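Local coordinates for MdbA protein (Corynebacterium diphtheriae, PDB 5C00) that acts as a thiol-disulfide oxidoreductase of the DsbA family, probably forming disulfide bonds in exported proteins, and is needed for viability, pilus assembly and toxin production, at residues A32-A37 with V79-I84. Numbering follows the deposited sequence.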
loop_
_atom_site.group_PDB
_atom_site.type_symbol
_atom_site.label_atom_id
_atom_site.label_comp_id
_atom_site.label_asym_id
_atom_site.label_seq_id
_atom_site.Cartn_x
_atom_site.Cartn_y
_atom_site.Cartn_z
ATOM N N ALA A 32 -2.766 -9.862 0.116
ATOM C CA ALA A 32 -2.434 -8.734 0.955
ATOM C C ALA A 32 -0.951 -8.525 0.932
ATOM O O ALA A 32 -0.147 -9.471 0.725
ATOM C CB ALA A 32 -2.874 -8.969 2.377
ATOM N N ILE A 33 -0.577 -7.277 1.166
ATOM C CA ILE A 33 0.775 -6.973 1.484
ATOM C C ILE A 33 0.779 -6.868 2.992
ATOM O O ILE A 33 0.184 -5.957 3.565
ATOM C CB ILE A 33 1.265 -5.686 0.798
ATOM C CG1 ILE A 33 1.284 -5.864 -0.720
ATOM C CG2 ILE A 33 2.646 -5.316 1.327
ATOM C CD1 ILE A 33 1.204 -4.581 -1.521
ATOM N N VAL A 34 1.469 -7.799 3.624
ATOM C CA VAL A 34 1.426 -7.931 5.057
ATOM C C VAL A 34 2.641 -7.282 5.725
ATOM O O VAL A 34 3.770 -7.576 5.360
ATOM C CB VAL A 34 1.322 -9.431 5.458
ATOM C CG1 VAL A 34 1.005 -9.549 6.945
ATOM C CG2 VAL A 34 0.227 -10.128 4.670
ATOM N N LEU A 35 2.411 -6.342 6.647
ATOM C CA LEU A 35 3.508 -5.710 7.387
ATOM C C LEU A 35 3.484 -6.206 8.810
ATOM O O LEU A 35 2.437 -6.224 9.433
ATOM C CB LEU A 35 3.380 -4.193 7.354
ATOM C CG LEU A 35 3.270 -3.628 5.954
ATOM C CD1 LEU A 35 3.173 -2.121 6.083
ATOM C CD2 LEU A 35 4.462 -3.993 5.107
ATOM N N LYS A 36 4.625 -6.636 9.303
ATOM C CA LYS A 36 4.728 -7.288 10.597
ATOM C C LYS A 36 6.121 -7.179 11.151
ATOM O O LYS A 36 7.080 -7.124 10.410
ATOM C CB LYS A 36 4.369 -8.762 10.428
ATOM C CG LYS A 36 5.133 -9.396 9.286
ATOM C CD LYS A 36 4.591 -10.787 8.922
ATOM C CE LYS A 36 4.614 -10.992 7.410
ATOM N NZ LYS A 36 4.493 -12.453 7.024
ATOM N N ALA A 37 6.237 -7.158 12.469
ATOM C CA ALA A 37 7.507 -7.273 13.110
ATOM C C ALA A 37 8.118 -8.659 12.850
ATOM O O ALA A 37 7.398 -9.633 12.700
ATOM C CB ALA A 37 7.359 -7.045 14.587
ATOM N N VAL A 79 -0.532 -6.942 13.214
ATOM C CA VAL A 79 -0.077 -7.387 11.908
ATOM C C VAL A 79 -1.022 -6.789 10.885
ATOM O O VAL A 79 -2.215 -6.970 11.001
ATOM C CB VAL A 79 -0.062 -8.909 11.850
ATOM C CG1 VAL A 79 0.230 -9.402 10.441
ATOM C CG2 VAL A 79 1.018 -9.399 12.808
ATOM N N VAL A 80 -0.501 -6.005 9.942
ATOM C CA VAL A 80 -1.365 -5.279 9.010
ATOM C C VAL A 80 -1.423 -5.886 7.619
ATOM O O VAL A 80 -0.410 -5.994 6.899
ATOM C CB VAL A 80 -0.992 -3.774 8.897
ATOM C CG1 VAL A 80 -1.979 -3.094 7.959
ATOM C CG2 VAL A 80 -1.074 -3.115 10.264
ATOM N N ASN A 81 -2.607 -6.333 7.259
ATOM C CA ASN A 81 -2.829 -6.771 5.919
ATOM C C ASN A 81 -3.321 -5.611 5.068
ATOM O O ASN A 81 -4.490 -5.258 5.133
ATOM C CB ASN A 81 -3.843 -7.904 5.886
ATOM C CG ASN A 81 -3.412 -9.061 6.748
ATOM O OD1 ASN A 81 -2.644 -9.896 6.321
ATOM N ND2 ASN A 81 -3.879 -9.087 7.977
ATOM N N LEU A 82 -2.434 -5.095 4.216
ATOM C CA LEU A 82 -2.765 -4.044 3.299
ATOM C C LEU A 82 -3.417 -4.697 2.080
ATOM O O LEU A 82 -2.780 -5.517 1.381
ATOM C CB LEU A 82 -1.545 -3.228 2.873
ATOM C CG LEU A 82 -0.879 -2.406 3.971
ATOM C CD1 LEU A 82 0.428 -1.880 3.428
ATOM C CD2 LEU A 82 -1.774 -1.278 4.426
ATOM N N ARG A 83 -4.710 -4.424 1.925
ATOM C CA ARG A 83 -5.559 -5.002 0.892
ATOM C C ARG A 83 -5.899 -3.906 -0.098
ATOM O O ARG A 83 -6.816 -3.080 0.126
ATOM C CB ARG A 83 -6.788 -5.617 1.530
ATOM C CG ARG A 83 -6.428 -6.847 2.398
ATOM C CD ARG A 83 -7.638 -7.708 2.795
ATOM N NE ARG A 83 -7.155 -8.891 3.489
ATOM C CZ ARG A 83 -6.633 -9.958 2.892
ATOM N NH1 ARG A 83 -6.554 -10.040 1.583
ATOM N NH2 ARG A 83 -6.150 -10.951 3.625
ATOM N N ILE A 84 -5.086 -3.862 -1.147
ATOM C CA ILE A 84 -5.183 -2.803 -2.118
ATOM C C ILE A 84 -6.225 -3.047 -3.193
ATOM O O ILE A 84 -6.349 -4.127 -3.783
ATOM C CB ILE A 84 -3.806 -2.458 -2.763
ATOM C CG1 ILE A 84 -2.697 -2.332 -1.699
ATOM C CG2 ILE A 84 -3.944 -1.181 -3.564
ATOM C CD1 ILE A 84 -3.025 -1.409 -0.567
#
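Ile33 and Leu82 face each other as a hydrogen-bonded antiparallel pair: Ile33 N donates to Leu82 O at 2.8 Å, and Leu82 N returns the bond to Ile33 O. Leu35 and Val80 repeat the exchange. Between the two pairs, Val34 sits opposite Asn81, where the strands close to 4.5 Å between CA atoms, and Val34 CA makes a C-H...O contact with Val80 O at 3.2 Å.

On the face carrying Val34 and Asn81, the two side chains lie side by side. Val34 CG2 touches Asn81 OD1 at 3.3 Å, while CG1, anti to the backbone N (chi1 -169°), meets Val79 CG1 at 3.6 Å. Farther along, the Ala32 methyl lies over one face of the Arg83 guanidinium, offset toward its rim, with CB 3.9 Å from NH1. On the other face, Leu35 CD1 meets Leu82 CD1 at 3.8 Å as the leucines cross.

A second shell fixes these groups. Asn81 ND2 bonds to Ile47 O of the neighbouring strand; Arg83 forms salt bridges with Asp48 and Asp30 and a hydrogen bond to Asn172. Trp113 of helix 113-125 packs on Ile33 and Leu35, Tyr116 of that helix on Ile33 and Leu82, and Ile73 of helix 56-74 on Leu35 and Val80.

The contact thus joins strand 32-36 to strand 78-85 within the mixed sheet of the thioredoxin fold. The side chains that the two strands place on the Ile33 and Leu82 face are all apolar and are covered by helices 113-125 and 56-74; the other face mixes methyl groups with an amide and a guanidinium, whose positive charge is probably balanced by the two aspartates.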